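Local coordinates for Thiol:disulfide interchange protein DsbA (Neisseria meningitidis serogroup B, PDB 2ZNM), which probably acts as a periplasmic thiol:disulfide oxidoreductase of the DsbA type, exchanging disulfides with substrate proteins through a redox-active cysteine pair, at residues 120-123 against 124-127; 82-85 against 86-90; 172-175 against 176-180; 3-6 against 7-11. All blocks are in the same frame, centred on the assembly; numbering follows the deposited sequence.

Interaction 1 (120-123 against 124-127); sequences GKKL and MRAY
K121 O takes the backbone N-H of R125 at 3.0 Å, while the guanidinium of that same residue merely lies over this carbonyl without bonding it. These two turns make up the α-helix 120-127, part of the helical domain that DsbA proteins carry in addition to their thioredoxin fold. Each carbonyl is met by the N-H four residues on: M124 N reaches G120 O at 3.0 Å, A126 N reaches K122 O at 3.3 Å, and the Y127 to L123 bond is weak because its angle is poor.

R125 does not run straight outward. Bends at chi2 and chi3 (53°) fold it back over the preceding turn, and K122 CA sits 3.6 Å above the guanidinium plane, over its centre. K122 NZ comes to 3.9 Å from R125 NH2; these two positive ends share the solvent-facing side, where they should repel each other mildly.

The side turned to the neighbouring helices is largely apolar. L123 leans on helix 69-81 through A77 and S81, and Y127 and selenomethionine M124 touch helix 105-113. M124 is bent at chi2 (-50°), which turns its chain back across L123, and its terminal methyl CE rests 3.6 Å from L123 CG.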
loop_
_atom_site.group_PDB
_atom_site.type_symbol
_atom_site.label_atom_id
_atom_site.label_comp_id
_atom_site.label_asym_id
_atom_site.label_seq_id
_atom_site.Cartn_x
_atom_site.Cartn_y
_atom_site.Cartn_z
ATOM N N GLY A 120 10.257 18.764 -1.589
ATOM C CA GLY A 120 8.843 18.836 -1.919
ATOM C C GLY A 120 8.642 19.082 -3.401
ATOM O O GLY A 120 7.618 18.684 -3.969
ATOM N N LYS A 121 9.629 19.739 -4.010
ATOM C CA LYS A 121 9.677 19.980 -5.454
ATOM C C LYS A 121 9.799 18.672 -6.234
ATOM O O LYS A 121 9.121 18.494 -7.246
ATOM C CB LYS A 121 10.832 20.923 -5.809
ATOM C CG LYS A 121 10.500 22.396 -5.638
ATOM C CD LYS A 121 11.722 23.298 -5.749
ATOM C CE LYS A 121 11.354 24.737 -5.407
ATOM N NZ LYS A 121 12.533 25.608 -5.101
ATOM N N LYS A 122 10.650 17.763 -5.756
ATOM C CA LYS A 122 10.802 16.434 -6.370
ATOM C C LYS A 122 9.529 15.599 -6.253
ATOM O O LYS A 122 9.137 14.908 -7.193
ATOM C CB LYS A 122 11.993 15.675 -5.776
ATOM C CG LYS A 122 12.152 14.269 -6.330
ATOM C CD LYS A 122 13.438 13.610 -5.887
ATOM C CE LYS A 122 13.858 12.543 -6.898
ATOM N NZ LYS A 122 14.165 13.112 -8.256
ATOM N N LEU A 123 8.892 15.676 -5.090
ATOM C CA LEU A 123 7.630 15.008 -4.852
ATOM C C LEU A 123 6.521 15.495 -5.779
ATOM O O LEU A 123 5.701 14.700 -6.246
ATOM C CB LEU A 123 7.198 15.213 -3.401
ATOM C CG LEU A 123 5.955 14.451 -2.941
ATOM C CD1 LEU A 123 6.105 12.970 -3.240
ATOM C CD2 LEU A 123 5.694 14.687 -1.467
HETATM N N MSE A 124 6.487 16.801 -6.015
HETATM C CA MSE A 124 5.443 17.405 -6.831
HETATM C C MSE A 124 5.654 17.184 -8.330
HETATM O O MSE A 124 4.695 17.124 -9.089
HETATM C CB MSE A 124 5.283 18.890 -6.491
HETATM C CG MSE A 124 4.536 19.129 -5.184
HETATM SE SE MSE A 124 2.833 18.127 -5.057
HETATM C CE MSE A 124 3.329 16.685 -3.852
ATOM N N ARG A 125 6.916 17.050 -8.729
ATOM C CA ARG A 125 7.297 16.662 -10.086
ATOM C C ARG A 125 6.734 15.275 -10.404
ATOM O O ARG A 125 6.200 15.053 -11.478
ATOM C CB ARG A 125 8.823 16.653 -10.200
ATOM C CG ARG A 125 9.379 17.464 -11.347
ATOM C CD ARG A 125 10.626 18.245 -10.918
ATOM N NE ARG A 125 11.649 17.390 -10.305
ATOM C CZ ARG A 125 12.529 17.795 -9.387
ATOM N NH1 ARG A 125 12.532 19.052 -8.948
ATOM N NH2 ARG A 125 13.411 16.932 -8.901
ATOM N N ALA A 126 6.839 14.350 -9.453
ATOM C CA ALA A 126 6.263 13.015 -9.603
ATOM C C ALA A 126 4.732 13.060 -9.553
ATOM O O ALA A 126 4.053 12.249 -10.189
ATOM C CB ALA A 126 6.793 12.077 -8.525
ATOM N N TYR A 127 4.211 14.016 -8.794
ATOM C CA TYR A 127 2.784 14.171 -8.554
ATOM C C TYR A 127 2.018 14.599 -9.816
ATOM O O TYR A 127 0.883 14.166 -10.035
ATOM C CB TYR A 127 2.602 15.203 -7.443
ATOM C CG TYR A 127 1.222 15.323 -6.866
ATOM C CD1 TYR A 127 0.902 14.711 -5.654
ATOM C CD2 TYR A 127 0.244 16.081 -7.507
ATOM C CE1 TYR A 127 -0.362 14.838 -5.096
ATOM C CE2 TYR A 127 -1.022 16.207 -6.967
ATOM C CZ TYR A 127 -1.324 15.591 -5.759
ATOM O OH TYR A 127 -2.583 15.730 -5.224
#

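Interaction 2 (82-85 against 86-90); sequences GLKY and QANPA
L83 O accepts the N-H of A87 at 2.8 Å. Directly beside that bond L83 CB and A87 CB meet at 4.0 Å. This is the close-packed flank: the A87 methyl sits against the L83 carbonyl, F118 covers A87 from a neighbouring loop, and L123 packs on L83 from helix 120-127. L83 O also draws a weak bond from Q86 N.

The opposite character appears at Q86, whose side chain is exposed. Bent at chi2 (73°), it curls back across L83 at about a right angle, bringing NE2 to 3.5 Å from L83 CA. There NE2 donates to a water at 2.9 Å that also accepts from Y85 N, at 3.0 Å, and gives a weak bond to G82 O.

The whole piece is a helix start. G82, with positive phi (72°), closes helix 69-81 in a Schellman motif, L83 takes the N-cap position, and helix 84-97 of the DsbA helical domain begins at once.

One turn on, N88 N bonds K84 O at 2.9 Å. The N88 amide lies alongside the K84 chain, ND2 standing 3.8 Å from K84 CB, while its OD1 bonds the hydroxyl of Y32, a residue two places ahead of the redox cysteine C34 in sequence. P89 has no N-H to offer the turn before, and the helix kinks there; its CD stands 3.8 Å from Y85 O.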
loop_
_atom_site.group_PDB
_atom_site.type_symbol
_atom_site.label_atom_id
_atom_site.label_comp_id
_atom_site.label_asym_id
_atom_site.label_seq_id
_atom_site.Cartn_x
_atom_site.Cartn_y
_atom_site.Cartn_z
ATOM N N GLY A 82 10.538 8.186 -5.258
ATOM C CA GLY A 82 11.513 7.489 -4.434
ATOM C C GLY A 82 11.662 8.109 -3.045
ATOM O O GLY A 82 12.725 8.037 -2.445
ATOM N N LEU A 83 10.590 8.706 -2.527
ATOM C CA LEU A 83 10.657 9.437 -1.258
ATOM C C LEU A 83 9.855 8.794 -0.117
ATOM O O LEU A 83 9.454 9.477 0.815
ATOM C CB LEU A 83 10.232 10.900 -1.457
ATOM C CG LEU A 83 11.168 11.861 -2.197
ATOM C CD1 LEU A 83 10.454 13.190 -2.450
ATOM C CD2 LEU A 83 12.488 12.102 -1.460
ATOM N N LYS A 84 9.643 7.485 -0.179
ATOM C CA LYS A 84 8.836 6.795 0.824
ATOM C C LYS A 84 9.232 7.158 2.259
ATOM O O LYS A 84 8.413 7.667 3.018
ATOM C CB LYS A 84 8.866 5.277 0.606
ATOM C CG LYS A 84 8.021 4.783 -0.571
ATOM C CD LYS A 84 7.870 3.258 -0.536
ATOM C CE LYS A 84 7.386 2.674 -1.888
ATOM N NZ LYS A 84 5.899 2.738 -2.133
ATOM N N TYR A 85 10.497 6.940 2.616
ATOM C CA TYR A 85 10.930 7.113 4.015
ATOM C C TYR A 85 11.137 8.552 4.433
ATOM O O TYR A 85 11.124 8.854 5.619
ATOM C CB TYR A 85 12.175 6.264 4.318
ATOM C CG TYR A 85 12.021 4.852 3.815
ATOM C CD1 TYR A 85 10.989 4.038 4.284
ATOM C CD2 TYR A 85 12.878 4.341 2.841
ATOM C CE1 TYR A 85 10.826 2.752 3.807
ATOM C CE2 TYR A 85 12.720 3.052 2.355
ATOM C CZ TYR A 85 11.695 2.271 2.840
ATOM O OH TYR A 85 11.545 0.991 2.372
ATOM N N GLN A 86 11.335 9.434 3.462
ATOM C CA GLN A 86 11.534 10.858 3.743
ATOM C C GLN A 86 10.190 11.585 3.821
ATOM O O GLN A 86 10.076 12.599 4.502
ATOM C CB GLN A 86 12.408 11.513 2.663
ATOM C CG GLN A 86 13.879 11.076 2.618
ATOM C CD GLN A 86 14.093 9.668 2.059
ATOM O OE1 GLN A 86 15.062 8.986 2.418
ATOM N NE2 GLN A 86 13.200 9.231 1.172
ATOM N N ALA A 87 9.178 11.058 3.131
ATOM C CA ALA A 87 7.922 11.782 2.916
ATOM C C ALA A 87 6.686 11.178 3.564
ATOM O O ALA A 87 5.830 11.921 4.046
ATOM C CB ALA A 87 7.671 12.009 1.420
ATOM N N ASN A 88 6.572 9.851 3.578
ATOM C CA ASN A 88 5.350 9.220 4.095
ATOM C C ASN A 88 5.012 9.617 5.537
ATOM O O ASN A 88 3.835 9.846 5.839
ATOM C CB ASN A 88 5.402 7.691 3.993
ATOM C CG ASN A 88 4.919 7.175 2.672
ATOM O OD1 ASN A 88 4.026 7.745 2.044
ATOM N ND2 ASN A 88 5.478 6.058 2.253
ATOM N N PRO A 89 6.023 9.682 6.431
ATOM C CA PRO A 89 5.688 10.077 7.805
ATOM C C PRO A 89 4.931 11.408 7.880
ATOM O O PRO A 89 3.892 11.487 8.562
ATOM C CB PRO A 89 7.069 10.162 8.499
ATOM C CG PRO A 89 7.919 9.189 7.746
ATOM C CD PRO A 89 7.464 9.366 6.298
ATOM N N ALA A 90 5.446 12.422 7.177
ATOM C CA ALA A 90 4.784 13.725 7.017
ATOM C C ALA A 90 3.424 13.651 6.293
ATOM O O ALA A 90 2.561 14.482 6.528
ATOM C CB ALA A 90 5.717 14.713 6.304
HETATM O O HOH W 1 12.522 6.458 0.506
#

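Interaction 3 (172-175 against 176-180); sequences VHTI and KELVA
E177 reaches back one turn to cover the imidazole of H173. Its CG methylene sits over one ring face, offset toward the rim, 4.3 Å from the ring centroid in a CH-π contact. The carboxylate beyond it is turned 34° from the ring plane, and E177 OE1 comes within 3.3 Å of H173 NE2 at an angle too poor for a hydrogen bond. What remains is contact of face and charge, which may favour a protonated imidazole. A chi1 of 173° puts CG of H173 opposite its backbone N, letting the ring lie along this outer side.

A second pair runs side by side: T174 CG2 meets L178 CD2 at 4.0 Å, while T174 OG1 turns to the carbonyl of G170, one turn earlier. Regular backbone bonds hold the spacing, among them K176 N to V172 O at 2.9 Å and E177 N to H173 O at 3.0 Å.

Beyond these, the inner side of the helix faces the sheet. I175 and V179 lie on V26 of the strand 24-30, and L178 presses on Y160 and V162. An exposed polar flank backed by aliphatic residues seated on the central β-sheet is how the C-terminal helix of a thioredoxin fold packs.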
loop_
_atom_site.group_PDB
_atom_site.type_symbol
_atom_site.label_atom_id
_atom_site.label_comp_id
_atom_site.label_asym_id
_atom_site.label_seq_id
_atom_site.Cartn_x
_atom_site.Cartn_y
_atom_site.Cartn_z
ATOM N N VAL A 172 1.938 -12.094 10.326
ATOM C CA VAL A 172 3.241 -12.291 9.659
ATOM C C VAL A 172 3.509 -13.774 9.393
ATOM O O VAL A 172 4.050 -14.143 8.348
ATOM C CB VAL A 172 4.467 -11.606 10.390
ATOM C CG1 VAL A 172 4.147 -10.167 10.804
ATOM C CG2 VAL A 172 4.963 -12.419 11.573
ATOM N N HIS A 173 3.097 -14.609 10.345
ATOM C CA HIS A 173 3.214 -16.050 10.240
ATOM C C HIS A 173 2.356 -16.604 9.097
ATOM O O HIS A 173 2.802 -17.477 8.347
ATOM C CB HIS A 173 2.823 -16.696 11.570
ATOM C CG HIS A 173 2.743 -18.187 11.511
ATOM N ND1 HIS A 173 3.856 -18.988 11.379
ATOM C CD2 HIS A 173 1.679 -19.023 11.553
ATOM C CE1 HIS A 173 3.483 -20.254 11.346
ATOM N NE2 HIS A 173 2.167 -20.303 11.453
ATOM N N THR A 174 1.132 -16.090 8.972
ATOM C CA THR A 174 0.219 -16.482 7.896
ATOM C C THR A 174 0.766 -16.052 6.540
ATOM O O THR A 174 0.772 -16.839 5.594
ATOM C CB THR A 174 -1.212 -15.932 8.132
ATOM O OG1 THR A 174 -1.796 -16.612 9.252
ATOM C CG2 THR A 174 -2.105 -16.144 6.912
ATOM N N ILE A 175 1.250 -14.812 6.460
ATOM C CA ILE A 175 1.879 -14.295 5.247
ATOM C C ILE A 175 3.082 -15.156 4.848
ATOM O O ILE A 175 3.201 -15.538 3.684
ATOM C CB ILE A 175 2.259 -12.793 5.384
ATOM C CG1 ILE A 175 0.998 -11.938 5.529
ATOM C CG2 ILE A 175 3.050 -12.310 4.179
ATOM C CD1 ILE A 175 1.202 -10.594 6.252
ATOM N N LYS A 176 3.947 -15.484 5.812
ATOM C CA LYS A 176 5.139 -16.289 5.530
ATOM C C LYS A 176 4.824 -17.699 5.016
ATOM O O LYS A 176 5.467 -18.173 4.077
ATOM C CB LYS A 176 6.105 -16.318 6.714
ATOM C CG LYS A 176 7.069 -15.126 6.709
ATOM C CD LYS A 176 7.973 -15.113 7.926
ATOM C CE LYS A 176 9.003 -16.246 7.871
ATOM N NZ LYS A 176 9.889 -16.270 9.081
ATOM N N GLU A 177 3.819 -18.335 5.623
ATOM C CA GLU A 177 3.319 -19.644 5.190
ATOM C C GLU A 177 2.693 -19.597 3.793
ATOM O O GLU A 177 2.821 -20.543 3.023
ATOM C CB GLU A 177 2.307 -20.200 6.197
ATOM C CG GLU A 177 2.926 -20.868 7.432
ATOM C CD GLU A 177 1.903 -21.629 8.283
ATOM O OE1 GLU A 177 0.790 -21.098 8.523
ATOM O OE2 GLU A 177 2.216 -22.762 8.722
ATOM N N LEU A 178 2.023 -18.489 3.483
ATOM C CA LEU A 178 1.408 -18.265 2.173
ATOM C C LEU A 178 2.429 -18.070 1.063
ATOM O O LEU A 178 2.208 -18.498 -0.068
ATOM C CB LEU A 178 0.455 -17.066 2.224
ATOM C CG LEU A 178 -1.073 -17.228 2.143
ATOM C CD1 LEU A 178 -1.592 -18.596 2.568
ATOM C CD2 LEU A 178 -1.777 -16.117 2.930
ATOM N N VAL A 179 3.536 -17.409 1.384
ATOM C CA VAL A 179 4.651 -17.261 0.447
ATOM C C VAL A 179 5.272 -18.632 0.154
ATOM O O VAL A 179 5.639 -18.918 -0.989
ATOM C CB VAL A 179 5.714 -16.261 0.981
ATOM C CG1 VAL A 179 6.970 -16.283 0.132
ATOM C CG2 VAL A 179 5.136 -14.846 1.030
ATOM N N ALA A 180 5.365 -19.479 1.183
ATOM C CA ALA A 180 5.868 -20.851 1.023
ATOM C C ALA A 180 4.883 -21.735 0.256
ATOM O O ALA A 180 5.290 -22.662 -0.448
ATOM C CB ALA A 180 6.201 -21.465 2.371
#

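Interaction 4 (3-6 against 7-11); sequences LTEG and EDYLV
The Y9 ring lies under the backbone of E5, with E5 CA over its face 4.3 Å from the centroid, a CH-π contact. Farther along, E5 CG touches the phenolic end at 3.4 Å from Y9 OH, and L3 CB approaches CE2 obliquely. Y9 takes the crowded position, CG between its backbone N and carbonyl carbon (chi1 73°), which swings the ring back beneath the N-terminal residues. Y160 meets the ring from the neighbouring strand with its plane at about 80°.

The backbone makes a type II β-turn over T4-E7, with G6 in the positive-phi place (86°). T4 O closes it by accepting E7 N from above the carbonyl plane, and takes D8 N as well at 2.8 Å in an almost straight bond. G6 N then donates to Y9 O at 3.1 Å, inside the single bridge between E5 and Y9. From here strand 9-11 joins the sheet edge next to strand 160-162, where L10 bonds R161.

D8 answers the turn with its side chain. Its OD2 takes T4 N at 2.9 Å on the anti lone pair, and T4 OG1, also at 2.9 Å, from above the carboxylate plane. Two donors from one residue on a single oxygen tie the carboxylate to T4 and would probably favour its ionised form, despite the acidic E7 next door.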
loop_
_atom_site.group_PDB
_atom_site.type_symbol
_atom_site.label_atom_id
_atom_site.label_comp_id
_atom_site.label_asym_id
_atom_site.label_seq_id
_atom_site.Cartn_x
_atom_site.Cartn_y
_atom_site.Cartn_z
ATOM N N LEU A 3 -2.210 -23.411 8.096
ATOM C CA LEU A 3 -3.131 -22.646 7.206
ATOM C C LEU A 3 -4.431 -23.398 6.973
ATOM O O LEU A 3 -4.422 -24.602 6.703
ATOM C CB LEU A 3 -2.475 -22.366 5.852
ATOM C CG LEU A 3 -1.217 -21.504 5.768
ATOM C CD1 LEU A 3 -0.581 -21.705 4.404
ATOM C CD2 LEU A 3 -1.515 -20.023 6.032
ATOM N N THR A 4 -5.545 -22.680 7.070
ATOM C CA THR A 4 -6.860 -23.240 6.755
ATOM C C THR A 4 -7.721 -22.240 5.982
ATOM O O THR A 4 -7.899 -21.098 6.418
ATOM C CB THR A 4 -7.609 -23.728 8.025
ATOM O OG1 THR A 4 -7.290 -22.878 9.135
ATOM C CG2 THR A 4 -7.228 -25.164 8.367
ATOM N N GLU A 5 -8.234 -22.680 4.828
ATOM C CA GLU A 5 -9.178 -21.901 4.024
ATOM C C GLU A 5 -10.373 -21.497 4.872
ATOM O O GLU A 5 -10.944 -22.327 5.583
ATOM C CB GLU A 5 -9.674 -22.715 2.830
ATOM C CG GLU A 5 -8.868 -22.553 1.553
ATOM C CD GLU A 5 -9.210 -23.610 0.504
ATOM O OE1 GLU A 5 -9.545 -24.760 0.879
ATOM O OE2 GLU A 5 -9.138 -23.291 -0.704
ATOM N N GLY A 6 -10.737 -20.222 4.800
ATOM C CA GLY A 6 -11.862 -19.695 5.565
ATOM C C GLY A 6 -11.494 -19.260 6.971
ATOM O O GLY A 6 -12.251 -18.526 7.611
ATOM N N GLU A 7 -10.336 -19.712 7.453
ATOM C CA GLU A 7 -9.848 -19.348 8.785
ATOM C C GLU A 7 -8.658 -18.380 8.722
ATOM O O GLU A 7 -8.696 -17.314 9.332
ATOM C CB GLU A 7 -9.496 -20.607 9.592
ATOM C CG GLU A 7 -9.229 -20.365 11.084
ATOM C CD GLU A 7 -8.808 -21.629 11.843
ATOM O OE1 GLU A 7 -9.260 -22.741 11.485
ATOM O OE2 GLU A 7 -8.026 -21.504 12.812
ATOM N N ASP A 8 -7.623 -18.758 7.968
ATOM C CA ASP A 8 -6.360 -18.011 7.891
ATOM C C ASP A 8 -6.234 -17.198 6.616
ATOM O O ASP A 8 -5.548 -16.178 6.597
ATOM C CB ASP A 8 -5.167 -18.975 7.950
ATOM C CG ASP A 8 -5.025 -19.651 9.291
ATOM O OD1 ASP A 8 -4.782 -18.942 10.291
ATOM O OD2 ASP A 8 -5.151 -20.894 9.341
ATOM N N TYR A 9 -6.874 -17.675 5.550
ATOM C CA TYR A 9 -6.740 -17.078 4.222
ATOM C C TYR A 9 -7.944 -17.351 3.318
ATOM O O TYR A 9 -8.729 -18.277 3.558
ATOM C CB TYR A 9 -5.447 -17.563 3.544
ATOM C CG TYR A 9 -5.470 -19.006 3.051
ATOM C CD1 TYR A 9 -5.690 -19.296 1.704
ATOM C CD2 TYR A 9 -5.252 -20.073 3.924
ATOM C CE1 TYR A 9 -5.708 -20.614 1.239
ATOM C CE2 TYR A 9 -5.269 -21.398 3.469
ATOM C CZ TYR A 9 -5.495 -21.657 2.125
ATOM O OH TYR A 9 -5.508 -22.956 1.661
ATOM N N LEU A 10 -8.070 -16.535 2.275
ATOM C CA LEU A 10 -9.131 -16.677 1.281
ATOM C C LEU A 10 -8.545 -16.691 -0.128
ATOM O O LEU A 10 -7.526 -16.052 -0.398
ATOM C CB LEU A 10 -10.158 -15.542 1.413
ATOM C CG LEU A 10 -11.076 -15.521 2.640
ATOM C CD1 LEU A 10 -11.867 -14.228 2.690
ATOM C CD2 LEU A 10 -12.016 -16.725 2.660
ATOM N N VAL A 11 -9.200 -17.428 -1.017
ATOM C CA VAL A 11 -8.780 -17.525 -2.408
ATOM C C VAL A 11 -9.479 -16.435 -3.214
ATOM O O VAL A 11 -10.708 -16.397 -3.275
ATOM C CB VAL A 11 -9.122 -18.914 -3.016
ATOM C CG1 VAL A 11 -8.423 -19.100 -4.358
ATOM C CG2 VAL A 11 -8.743 -20.044 -2.063
#

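The four contacts fall into two pairs. Interactions 1 and 2 have centres about 12 Å apart in the helical domain and touch where L83 CD1 packs 3.9 Å from L123 N. Interactions 3 and 4, also about 12 Å between centres, meet across the chain's centre from interaction 1: E177 OE1 lies 3.4 Å from L3 CG and T174 CG2 3.5 Å from D8 O, so the N-terminal turn rests on the C-terminal helix. Between the pairs the closest atoms, those of interactions 2 and 3, are about 16 Å apart, while centres of interactions 1 and 4 stand about 41 Å apart. The predicted redox pair C34 and C37, not disulfide-bonded here, belongs to none of them.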